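Local coordinates for protein geranylgeranyl pyrophosphate synthase (Corynebacterium glutamicum, PDB 3Q2Q) that probably catalyses chain elongation of isoprenoid diphosphates, with magnesium as cofactor, as a trans-prenyltransferase of the FPP/GGPP synthase family, at residues Met67-Ala72 / Thr111-Asp116; Phe169-Thr174 / Val195-Thr200; Gly74-Pro79 / Val103-His108. One frame throughout, in Å; residues are numbered along the deposited sequence. Where two conformers were deposited one is given.

Interaction 1 of 3, residues Met67-Ala72 / Thr111-Asp116. With CA (calcium ion), chain C; DMA (dimethylallyl diphosphate), chain B.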
loop_
_atom_site.group_PDB
_atom_site.type_symbol
_atom_site.label_atom_id
_atom_site.label_comp_id
_atom_site.label_asym_id
_atom_site.label_seq_id
_atom_site.Cartn_x
_atom_site.Cartn_y
_atom_site.Cartn_z
ATOM N N MET A 67 14.908 8.290 0.103
ATOM C CA MET A 67 16.333 8.021 -0.007
ATOM C C MET A 67 16.958 7.808 1.378
ATOM O O MET A 67 17.812 6.930 1.523
ATOM C CB MET A 67 17.057 9.073 -0.856
ATOM C CG MET A 67 16.531 9.172 -2.309
ATOM S SD MET A 67 17.173 8.012 -3.563
ATOM C CE MET A 67 16.717 6.423 -2.889
ATOM N N HIS A 68 16.501 8.543 2.387
ATOM C CA HIS A 68 17.014 8.351 3.743
ATOM C C HIS A 68 16.665 6.979 4.317
ATOM O O HIS A 68 17.406 6.440 5.141
ATOM C CB HIS A 68 16.539 9.465 4.683
ATOM C CG HIS A 68 17.379 10.705 4.627
ATOM N ND1 HIS A 68 18.754 10.680 4.733
ATOM C CD2 HIS A 68 17.037 12.010 4.497
ATOM C CE1 HIS A 68 19.223 11.913 4.658
ATOM N NE2 HIS A 68 18.202 12.739 4.515
ATOM N N LEU A 69 15.543 6.416 3.884
ATOM C CA LEU A 69 15.128 5.096 4.355
ATOM C C LEU A 69 15.604 3.995 3.405
ATOM O O LEU A 69 15.393 2.813 3.663
ATOM C CB LEU A 69 13.604 5.027 4.527
ATOM C CG LEU A 69 12.921 6.082 5.405
ATOM C CD1 LEU A 69 11.441 5.776 5.551
ATOM C CD2 LEU A 69 13.579 6.200 6.774
ATOM N N THR A 70 16.284 4.376 2.350
ATOM C CA THR A 70 16.717 3.381 1.423
ATOM C C THR A 70 17.563 2.465 2.236
ATOM O O THR A 70 18.460 2.886 2.943
ATOM C CB THR A 70 17.544 3.969 0.313
ATOM O OG1 THR A 70 16.680 4.322 -0.762
ATOM C CG2 THR A 70 18.513 2.951 -0.179
ATOM N N ARG A 71 17.308 1.187 2.052
ATOM C CA ARG A 71 17.783 0.124 2.899
ATOM C C ARG A 71 19.285 0.029 2.804
ATOM O O ARG A 71 19.920 -0.676 3.570
ATOM C CB ARG A 71 17.098 -1.193 2.534
ATOM C CG ARG A 71 16.570 -1.968 3.714
ATOM C CD ARG A 71 15.325 -1.332 4.305
ATOM N NE ARG A 71 14.870 -2.033 5.502
ATOM C CZ ARG A 71 15.218 -3.277 5.819
ATOM N NH1 ARG A 71 16.060 -3.948 5.051
ATOM N NH2 ARG A 71 14.747 -3.849 6.917
ATOM N N ALA A 72 19.868 0.742 1.862
ATOM C CA ALA A 72 21.306 0.702 1.774
ATOM C C ALA A 72 21.628 -0.453 0.895
ATOM O O ALA A 72 22.735 -0.971 0.861
ATOM C CB ALA A 72 21.953 0.571 3.145
ATOM N N THR A 111 7.181 -3.779 1.019
ATOM C CA THR A 111 6.790 -4.694 2.103
ATOM C C THR A 111 7.748 -4.655 3.284
ATOM O O THR A 111 7.325 -4.708 4.438
ATOM C CB THR A 111 6.632 -6.156 1.607
ATOM O OG1 THR A 111 7.901 -6.683 1.192
ATOM C CG2 THR A 111 5.653 -6.223 0.477
ATOM N N LEU A 112 9.038 -4.542 3.003
ATOM C CA LEU A 112 10.006 -4.297 4.063
ATOM C C LEU A 112 9.663 -3.042 4.854
ATOM O O LEU A 112 9.759 -3.033 6.076
ATOM C CB LEU A 112 11.436 -4.168 3.505
ATOM C CG LEU A 112 12.146 -5.466 3.118
ATOM C CD1 LEU A 112 13.544 -5.152 2.578
ATOM C CD2 LEU A 112 12.232 -6.447 4.285
ATOM N N TYR A 113 9.287 -1.971 4.166
ATOM C CA TYR A 113 8.962 -0.733 4.861
ATOM C C TYR A 113 7.779 -0.948 5.786
ATOM O O TYR A 113 7.789 -0.515 6.948
ATOM C CB TYR A 113 8.642 0.378 3.869
ATOM C CG TYR A 113 9.847 1.083 3.330
ATOM C CD1 TYR A 113 10.747 1.707 4.186
ATOM C CD2 TYR A 113 10.076 1.162 1.963
ATOM C CE1 TYR A 113 11.853 2.370 3.695
ATOM C CE2 TYR A 113 11.180 1.818 1.457
ATOM C CZ TYR A 113 12.066 2.423 2.329
ATOM O OH TYR A 113 13.170 3.085 1.838
ATOM N N HIS A 114 6.749 -1.620 5.276
ATOM C CA HIS A 114 5.581 -1.898 6.101
ATOM C C HIS A 114 5.883 -2.949 7.180
ATOM O O HIS A 114 5.432 -2.831 8.312
ATOM C CB HIS A 114 4.380 -2.269 5.225
ATOM C CG HIS A 114 3.831 -1.101 4.467
ATOM N ND1 HIS A 114 2.689 -1.178 3.696
ATOM C CD2 HIS A 114 4.246 0.189 4.394
ATOM C CE1 HIS A 114 2.442 0.003 3.157
ATOM N NE2 HIS A 114 3.370 0.851 3.562
ATOM N N ASP A 115 6.662 -3.963 6.838
ATOM C CA ASP A 115 7.074 -4.945 7.829
ATOM C C ASP A 115 7.891 -4.318 8.963
ATOM O O ASP A 115 7.711 -4.675 10.124
ATOM C CB ASP A 115 7.883 -6.063 7.190
ATOM C CG ASP A 115 8.383 -7.056 8.209
ATOM O OD1 ASP A 115 7.625 -7.990 8.537
ATOM O OD2 ASP A 115 9.527 -6.889 8.692
ATOM N N ASP A 116 8.793 -3.400 8.624
ATOM C CA ASP A 116 9.641 -2.755 9.628
ATOM C C ASP A 116 8.823 -1.966 10.641
ATOM O O ASP A 116 9.092 -2.026 11.840
ATOM C CB ASP A 116 10.694 -1.852 8.980
ATOM C CG ASP A 116 11.786 -2.642 8.269
ATOM O OD1 ASP A 116 11.784 -3.891 8.358
ATOM O OD2 ASP A 116 12.647 -2.011 7.614
HETATM CA CA CA C . 9.625 -8.680 10.274
HETATM C C1 DMA B . 10.617 -9.136 6.153
HETATM O O1 DMA B . 10.048 -10.292 6.765
HETATM C C2 DMA B . 9.560 -8.447 5.326
HETATM C C3 DMA B . 8.776 -9.158 4.505
HETATM C C4 DMA B . 7.728 -8.464 3.693
HETATM C C5 DMA B . 8.943 -10.655 4.408
HETATM P PA DMA B . 10.805 -11.025 7.983
HETATM O O1A DMA B . 10.112 -10.648 9.270
HETATM O O2A DMA B . 11.020 -12.479 7.621
HETATM O O3A DMA B . 12.232 -10.289 7.989
HETATM P PB DMA B . 12.892 -9.899 9.401
HETATM O O1B DMA B . 14.232 -9.330 9.000
HETATM O O2B DMA B . 12.949 -11.224 10.123
HETATM O O3B DMA B . 11.928 -8.899 10.003
HETATM O O HOH W 1 14.044 2.996 -0.586
HETATM O O HOH W 2 7.774 -9.771 10.657
HETATM O O HOH W 3 10.542 -10.687 11.935
#
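Asp116 OD2 takes two N-H groups of Arg71, from NE at 3.1 Å and from NH2 at 2.9 Å. The arginine offers its NE side edge, and both donors use the syn side of the same oxygen. Guanidinium and carboxylate are nearly coplanar, 27° apart, but both bonds are well short of straight, as expected when two nitrogens converge on one atom. A bend at chi2 turns the Arg71 chain, which is poorly ordered, toward the helix. Leu112 CD1 lies over one face of the guanidinium, 3.7 Å from NH1, while CD2 of the same leucine packs against C2 of dimethylallyl diphosphate. Deeper in, Leu69 CB meets the Tyr113 ring at its edge, 3.3 Å from CE1. A water 2.6 Å from Tyr113 OH also bonds to Thr70 OG1. Asp115 points elsewhere: with CG anti to its backbone N (chi1 177°), it binds calcium through both carboxylate oxygens, OD2 at 2.4 Å, beside the diphosphate oxygens O1A and O3B. Asp115, Asp116 and Asp119 fit the first aspartate-rich DDxxD motif of prenyl synthases, and Asp119 shares the calcium. The contact joins the last part of helix 60-69 and the residues that follow it to helix 95-119; helix 133-157 packs on Leu69 and Tyr113, helix 159-181 touches Thr111 and Asp115, and His114 faces the second subunit.

Interaction 2 of 3, residues Phe169-Thr174 / Val195-Thr200. With DMA (dimethylallyl diphosphate), chain B.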
loop_
_atom_site.group_PDB
_atom_site.type_symbol
_atom_site.label_atom_id
_atom_site.label_comp_id
_atom_site.label_asym_id
_atom_site.label_seq_id
_atom_site.Cartn_x
_atom_site.Cartn_y
_atom_site.Cartn_z
ATOM N N PHE A 169 0.735 -9.782 -4.432
ATOM C CA PHE A 169 0.757 -8.836 -3.325
ATOM C C PHE A 169 -0.313 -9.192 -2.261
ATOM O O PHE A 169 -0.061 -9.106 -1.063
ATOM C CB PHE A 169 0.594 -7.397 -3.863
ATOM C CG PHE A 169 0.668 -6.328 -2.804
ATOM C CD1 PHE A 169 1.796 -6.172 -2.022
ATOM C CD2 PHE A 169 -0.394 -5.461 -2.610
ATOM C CE1 PHE A 169 1.859 -5.170 -1.048
ATOM C CE2 PHE A 169 -0.347 -4.462 -1.629
ATOM C CZ PHE A 169 0.792 -4.320 -0.853
ATOM N N GLY A 170 -1.499 -9.594 -2.699
ATOM C CA GLY A 170 -2.507 -10.118 -1.758
ATOM C C GLY A 170 -1.982 -11.268 -0.882
ATOM O O GLY A 170 -2.190 -11.268 0.346
ATOM N N GLU A 171 -1.290 -12.231 -1.493
ATOM C CA GLU A 171 -0.684 -13.361 -0.745
ATOM C C GLU A 171 0.325 -12.864 0.251
ATOM O O GLU A 171 0.301 -13.246 1.441
ATOM C CB GLU A 171 -0.000 -14.379 -1.683
ATOM C CG GLU A 171 -0.984 -15.266 -2.410
ATOM C CD GLU A 171 -1.879 -16.021 -1.439
ATOM O OE1 GLU A 171 -1.336 -16.822 -0.648
ATOM O OE2 GLU A 171 -3.112 -15.801 -1.453
ATOM N N LEU A 172 1.193 -11.975 -0.229
ATOM C CA LEU A 172 2.263 -11.438 0.597
ATOM C C LEU A 172 1.680 -10.761 1.819
ATOM O O LEU A 172 2.159 -10.965 2.933
ATOM C CB LEU A 172 3.059 -10.422 -0.225
ATOM C CG LEU A 172 4.570 -10.360 -0.141
ATOM C CD1 LEU A 172 5.066 -9.455 -1.277
ATOM C CD2 LEU A 172 4.951 -9.809 1.224
ATOM N N VAL A 173 0.648 -9.940 1.609
ATOM C CA VAL A 173 -0.014 -9.262 2.711
ATOM C C VAL A 173 -0.724 -10.261 3.634
ATOM O O VAL A 173 -0.703 -10.102 4.848
ATOM C CB VAL A 173 -1.038 -8.197 2.226
ATOM C CG1 VAL A 173 -1.835 -7.636 3.423
ATOM C CG2 VAL A 173 -0.320 -7.069 1.466
ATOM N N THR A 174 -1.339 -11.286 3.051
ATOM C CA THR A 174 -1.925 -12.366 3.825
ATOM C C THR A 174 -0.880 -13.034 4.736
ATOM O O THR A 174 -1.168 -13.295 5.906
ATOM C CB THR A 174 -2.652 -13.371 2.930
ATOM O OG1 THR A 174 -3.707 -12.676 2.233
ATOM C CG2 THR A 174 -3.239 -14.534 3.755
ATOM N N VAL A 195 3.009 -19.270 6.492
ATOM C CA VAL A 195 3.591 -17.967 6.624
ATOM C C VAL A 195 4.743 -17.763 5.645
ATOM O O VAL A 195 4.852 -16.698 5.048
ATOM C CB VAL A 195 4.124 -17.712 8.031
ATOM C CG1 VAL A 195 4.967 -16.465 8.009
ATOM C CG2 VAL A 195 2.948 -17.559 9.038
ATOM N N ILE A 196 5.613 -18.763 5.513
ATOM C CA ILE A 196 6.771 -18.635 4.622
ATOM C C ILE A 196 6.360 -18.673 3.154
ATOM O O ILE A 196 6.842 -17.877 2.360
ATOM C CB ILE A 196 7.823 -19.741 4.851
ATOM C CG1 ILE A 196 8.399 -19.640 6.258
ATOM C CG2 ILE A 196 8.964 -19.633 3.816
ATOM C CD1 ILE A 196 9.323 -20.792 6.562
ATOM N N ARG A 197 5.483 -19.599 2.799
ATOM C CA ARG A 197 5.001 -19.664 1.423
ATOM C C ARG A 197 4.447 -18.311 0.961
ATOM O O ARG A 197 4.667 -17.868 -0.192
ATOM C CB ARG A 197 3.934 -20.748 1.279
ATOM C CG ARG A 197 3.300 -20.782 -0.121
ATOM C CD ARG A 197 2.182 -21.845 -0.215
ATOM N NE ARG A 197 1.237 -21.691 0.889
ATOM C CZ ARG A 197 0.200 -20.856 0.890
ATOM N NH1 ARG A 197 -0.058 -20.095 -0.172
ATOM N NH2 ARG A 197 -0.581 -20.783 1.961
ATOM N N GLU A 198 3.714 -17.657 1.855
ATOM C CA GLU A 198 3.044 -16.391 1.539
ATOM C C GLU A 198 3.934 -15.165 1.669
ATOM O O GLU A 198 3.971 -14.323 0.767
ATOM C CB GLU A 198 1.782 -16.213 2.413
ATOM C CG GLU A 198 0.662 -17.203 2.048
ATOM C CD GLU A 198 -0.413 -17.307 3.109
ATOM O OE1 GLU A 198 -0.221 -16.729 4.185
ATOM O OE2 GLU A 198 -1.443 -17.981 2.880
ATOM N N LYS A 199 4.647 -15.052 2.790
ATOM C CA LYS A 199 5.485 -13.886 3.040
ATOM C C LYS A 199 6.703 -13.860 2.148
ATOM O O LYS A 199 7.203 -12.788 1.820
ATOM C CB LYS A 199 6.017 -13.879 4.480
ATOM C CG LYS A 199 5.226 -13.072 5.469
ATOM C CD LYS A 199 5.998 -12.929 6.779
ATOM C CE LYS A 199 6.960 -11.748 6.745
ATOM N NZ LYS A 199 7.550 -11.477 8.095
ATOM N N THR A 200 7.210 -15.037 1.796
ATOM C CA THR A 200 8.495 -15.128 1.095
ATOM C C THR A 200 8.420 -15.811 -0.263
ATOM O O THR A 200 8.936 -15.294 -1.257
ATOM C CB THR A 200 9.524 -15.865 1.977
ATOM O OG1 THR A 200 9.722 -15.106 3.180
ATOM C CG2 THR A 200 10.856 -16.026 1.258
HETATM C C1 DMA B . 10.617 -9.136 6.153
HETATM O O1 DMA B . 10.048 -10.292 6.765
HETATM C C2 DMA B . 9.560 -8.447 5.326
HETATM C C3 DMA B . 8.776 -9.158 4.505
HETATM C C4 DMA B . 7.728 -8.464 3.693
HETATM C C5 DMA B . 8.943 -10.655 4.408
HETATM P PA DMA B . 10.805 -11.025 7.983
HETATM O O1A DMA B . 10.112 -10.648 9.270
HETATM O O2A DMA B . 11.020 -12.479 7.621
HETATM O O3A DMA B . 12.232 -10.289 7.989
HETATM P PB DMA B . 12.892 -9.899 9.401
HETATM O O1B DMA B . 14.232 -9.330 9.000
HETATM O O2B DMA B . 12.949 -11.224 10.123
HETATM O O3B DMA B . 11.928 -8.899 10.003
HETATM O O HOH W 4 -3.012 -17.734 1.053
#
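Segments 169-174 and 195-200, of helices 159-181 and 188-213, cross at -130°, their axes 7.0 Å apart at the closest point, and the backbones come near enough for Leu172 CA to make a C-H...O contact of 3.4 Å with Glu198 O. On one flank Glu171 bends at chi2 (-57°) and brings OE1 toward the other helix, where it forms a long salt bridge of 3.5 Å with Arg197 NH1. The carboxylate and guanidinium planes are 32° apart. Arg197 NH2 bonds weakly to Glu198 OE2, so the arginine spans both carboxylates, one with each terminal nitrogen, in a salt-bridge network. Their nearest oxygens, Glu171 OE1 and Glu198 OE2, are 3.7 Å apart; Arg197, with Arg178 at Glu198 OE2, probably offsets the repulsion, and a water donates to Glu171 OE1. Thr174 turns its methyl CG2 toward the Glu198 carboxylate, while its OG1 donates to Gly170 O, 2.8 Å away. On the other flank Leu172 CD2 rests 3.8 Å from Lys199 O and also approaches the dimethylallyl tail. CB of Lys199 points away from segment 169-174, and its NZ donates to the bridging oxygen O1 of the ligand at 3.1 Å and weakly to O1A, with Glu179 among its carboxylate partners. A lysine beside the aspartate-rich helix, on the substrate's diphosphate, is characteristic of the allylic site in the all-helical prenyl synthase fold.

Interaction 3 of 3, residues Gly74-Pro79 / Val103-His108. With GOL (glycerol), chain E.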
loop_
_atom_site.group_PDB
_atom_site.type_symbol
_atom_site.label_atom_id
_atom_site.label_comp_id
_atom_site.label_asym_id
_atom_site.label_seq_id
_atom_site.Cartn_x
_atom_site.Cartn_y
_atom_site.Cartn_z
ATOM N N GLY A 74 20.739 -4.204 -1.241
ATOM C CA GLY A 74 20.468 -5.581 -0.966
ATOM C C GLY A 74 21.138 -6.396 -2.019
ATOM O O GLY A 74 21.801 -5.876 -2.887
ATOM N N LYS A 75 20.992 -7.692 -1.881
ATOM C CA LYS A 75 21.518 -8.648 -2.811
ATOM C C LYS A 75 20.802 -8.629 -4.172
ATOM O O LYS A 75 21.317 -9.121 -5.147
ATOM C CB LYS A 75 21.479 -10.001 -2.124
ATOM C CG LYS A 75 22.375 -10.021 -0.881
ATOM C CD LYS A 75 21.956 -11.029 0.170
ATOM C CE LYS A 75 21.905 -12.449 -0.362
ATOM N NZ LYS A 75 20.589 -12.805 -0.990
ATOM N N ARG A 76 19.610 -8.065 -4.226
ATOM C CA ARG A 76 18.809 -8.093 -5.441
ATOM C C ARG A 76 18.645 -9.516 -5.990
ATOM O O ARG A 76 18.664 -9.743 -7.204
ATOM C CB ARG A 76 19.380 -7.143 -6.494
ATOM C CG ARG A 76 19.635 -5.718 -5.972
ATOM C CD ARG A 76 18.410 -4.780 -6.109
ATOM N NE ARG A 76 18.835 -3.408 -5.880
ATOM C CZ ARG A 76 18.560 -2.709 -4.782
ATOM N NH1 ARG A 76 19.030 -1.476 -4.648
ATOM N NH2 ARG A 76 17.772 -3.227 -3.847
ATOM N N PHE A 77 18.439 -10.468 -5.093
ATOM C CA PHE A 77 18.192 -11.827 -5.529
ATOM C C PHE A 77 16.961 -11.923 -6.434
ATOM O O PHE A 77 16.968 -12.655 -7.431
ATOM C CB PHE A 77 18.001 -12.786 -4.362
ATOM C CG PHE A 77 17.633 -14.160 -4.814
ATOM C CD1 PHE A 77 16.308 -14.571 -4.825
ATOM C CD2 PHE A 77 18.601 -15.011 -5.334
ATOM C CE1 PHE A 77 15.963 -15.835 -5.293
ATOM C CE2 PHE A 77 18.263 -16.270 -5.796
ATOM C CZ PHE A 77 16.942 -16.686 -5.778
ATOM N N ARG A 78 15.904 -11.193 -6.090
ATOM C CA ARG A 78 14.632 -11.344 -6.821
ATOM C C ARG A 78 14.716 -10.862 -8.278
ATOM O O ARG A 78 14.275 -11.567 -9.202
ATOM C CB ARG A 78 13.471 -10.692 -6.053
ATOM C CG ARG A 78 13.130 -11.435 -4.756
ATOM C CD ARG A 78 12.320 -10.571 -3.790
ATOM N NE ARG A 78 12.152 -11.256 -2.509
ATOM C CZ ARG A 78 13.093 -11.296 -1.576
ATOM N NH1 ARG A 78 14.240 -10.676 -1.795
ATOM N NH2 ARG A 78 12.880 -11.918 -0.424
ATOM N N PRO A 79 15.279 -9.668 -8.498
ATOM C CA PRO A 79 15.433 -9.282 -9.905
ATOM C C PRO A 79 16.422 -10.187 -10.670
ATOM O O PRO A 79 16.228 -10.444 -11.860
ATOM C CB PRO A 79 15.914 -7.817 -9.847
ATOM C CG PRO A 79 16.162 -7.493 -8.399
ATOM C CD PRO A 79 15.529 -8.556 -7.550
ATOM N N VAL A 103 9.741 -4.010 -10.943
ATOM C CA VAL A 103 8.452 -4.076 -10.229
ATOM C C VAL A 103 8.514 -5.030 -9.018
ATOM O O VAL A 103 8.077 -4.693 -7.896
ATOM C CB VAL A 103 7.348 -4.490 -11.188
ATOM C CG1 VAL A 103 6.093 -4.989 -10.405
ATOM C CG2 VAL A 103 7.012 -3.312 -12.105
ATOM N N VAL A 104 9.091 -6.211 -9.239
ATOM C CA VAL A 104 9.252 -7.215 -8.190
ATOM C C VAL A 104 10.109 -6.647 -7.041
ATOM O O VAL A 104 9.744 -6.753 -5.854
ATOM C CB VAL A 104 9.837 -8.547 -8.765
ATOM C CG1 VAL A 104 10.249 -9.534 -7.651
ATOM C CG2 VAL A 104 8.836 -9.212 -9.730
ATOM N N GLU A 105 11.225 -6.014 -7.381
ATOM C CA GLU A 105 12.098 -5.443 -6.335
ATOM C C GLU A 105 11.482 -4.258 -5.580
ATOM O O GLU A 105 11.651 -4.135 -4.358
ATOM C CB GLU A 105 13.463 -5.040 -6.899
ATOM C CG GLU A 105 14.414 -4.545 -5.823
ATOM C CD GLU A 105 14.920 -5.668 -4.919
ATOM O OE1 GLU A 105 14.476 -6.825 -5.066
ATOM O OE2 GLU A 105 15.782 -5.398 -4.057
ATOM N N ILE A 106 10.754 -3.399 -6.291
ATOM C CA ILE A 106 10.024 -2.300 -5.641
ATOM C C ILE A 106 8.996 -2.852 -4.655
ATOM O O ILE A 106 8.826 -2.333 -3.533
ATOM C CB ILE A 106 9.302 -1.393 -6.673
ATOM C CG1 ILE A 106 10.306 -0.508 -7.405
ATOM C CG2 ILE A 106 8.275 -0.492 -5.977
ATOM C CD1 ILE A 106 9.678 0.347 -8.516
ATOM N N THR A 107 8.297 -3.900 -5.072
ATOM C CA THR A 107 7.289 -4.527 -4.226
ATOM C C THR A 107 7.955 -5.096 -2.981
ATOM O O THR A 107 7.492 -4.895 -1.846
ATOM C CB THR A 107 6.545 -5.628 -4.987
ATOM O OG1 THR A 107 5.873 -5.044 -6.119
ATOM C CG2 THR A 107 5.527 -6.334 -4.077
ATOM N N HIS A 108 9.069 -5.785 -3.195
ATOM C CA HIS A 108 9.867 -6.279 -2.087
ATOM C C HIS A 108 10.236 -5.167 -1.104
ATOM O O HIS A 108 10.094 -5.337 0.116
ATOM C CB HIS A 108 11.128 -6.996 -2.630
ATOM C CG HIS A 108 12.143 -7.335 -1.581
ATOM N ND1 HIS A 108 11.848 -8.123 -0.486
ATOM C CD2 HIS A 108 13.452 -7.000 -1.466
ATOM C CE1 HIS A 108 12.930 -8.255 0.261
ATOM N NE2 HIS A 108 13.917 -7.582 -0.310
HETATM C C1 GOL E . 17.970 -9.928 -0.770
HETATM O O1 GOL E . 17.519 -9.684 -2.088
HETATM C C2 GOL E . 16.948 -9.425 0.247
HETATM O O2 GOL E . 16.329 -10.520 0.898
HETATM C C3 GOL E . 17.645 -8.524 1.263
HETATM O O3 GOL E . 16.823 -7.415 1.558
HETATM O O HOH W 5 17.409 -6.608 -2.469
HETATM O O HOH W 6 15.569 -9.157 -3.907
#
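Arg78 lays its guanidinium flat on the His108 ring, centres 3.7 Å apart and planes at 10°, and this stack is the close-packed part of the contact. NH1 sits over the ring centre, while Arg78 CD adds a CH-pi contact to the same face. The arginine chain runs extended from CG to NE and crosses the histidine at about a right angle; its CB packs on Val104 CG1 at 3.8 Å. Pro79 presses its ring on Glu105, with CD 3.2 Å from OE1. Glu105 CG is anti to the backbone N and the chain bends at chi2 (72°), which carries the carboxylate toward the loop. There Arg76 NH2 donates to OE2 at 3.0 Å, reaching it on the anti side with the two planes 69° apart; Glu48 holds NE of the same arginine. The looser side holds two ordered waters and a glycerol, probably from crystallisation. One water joins Arg76 N to Glu105 OE2, and the second bridges Arg78 N and NH1 to Glu105 OE1 at 2.8 Å. The glycerol accepts from Phe77 N through O1 at 3.2 Å and makes weak bonds to Arg78 NH1 and His108 NE2. Glu105 is thus satisfied by a salt bridge and two waters. The start of helix 77-86 is thereby joined to helix 95-119; Leu203 of helix 188-213 packs on Arg78, Val104 and His108, and helix 34-55 lies against Arg76, Pro79 and Ile106.

From the N terminus, interaction 1 opens in the last turn of helix 60-69 and runs on into the residues after it; five residues after Leu69 the same connection begins interaction 3. Both return to helix 95-119: 74-79 meets 103-108 first, so the shorter loop of interaction 3 lies within the longer one closed when 67-72 meets 111-116. Interaction 2 follows in series, closing the loop made by the end of helix 159-181, the connection and the start of helix 188-213. It touches both predecessors through helix 95-119: Lys199 NZ forms a salt bridge with Asp115 OD1, and Leu172 and Phe169 pack on Thr111 and Thr107. Interactions 1 and 2 thus meet at dimethylallyl diphosphate from three helices.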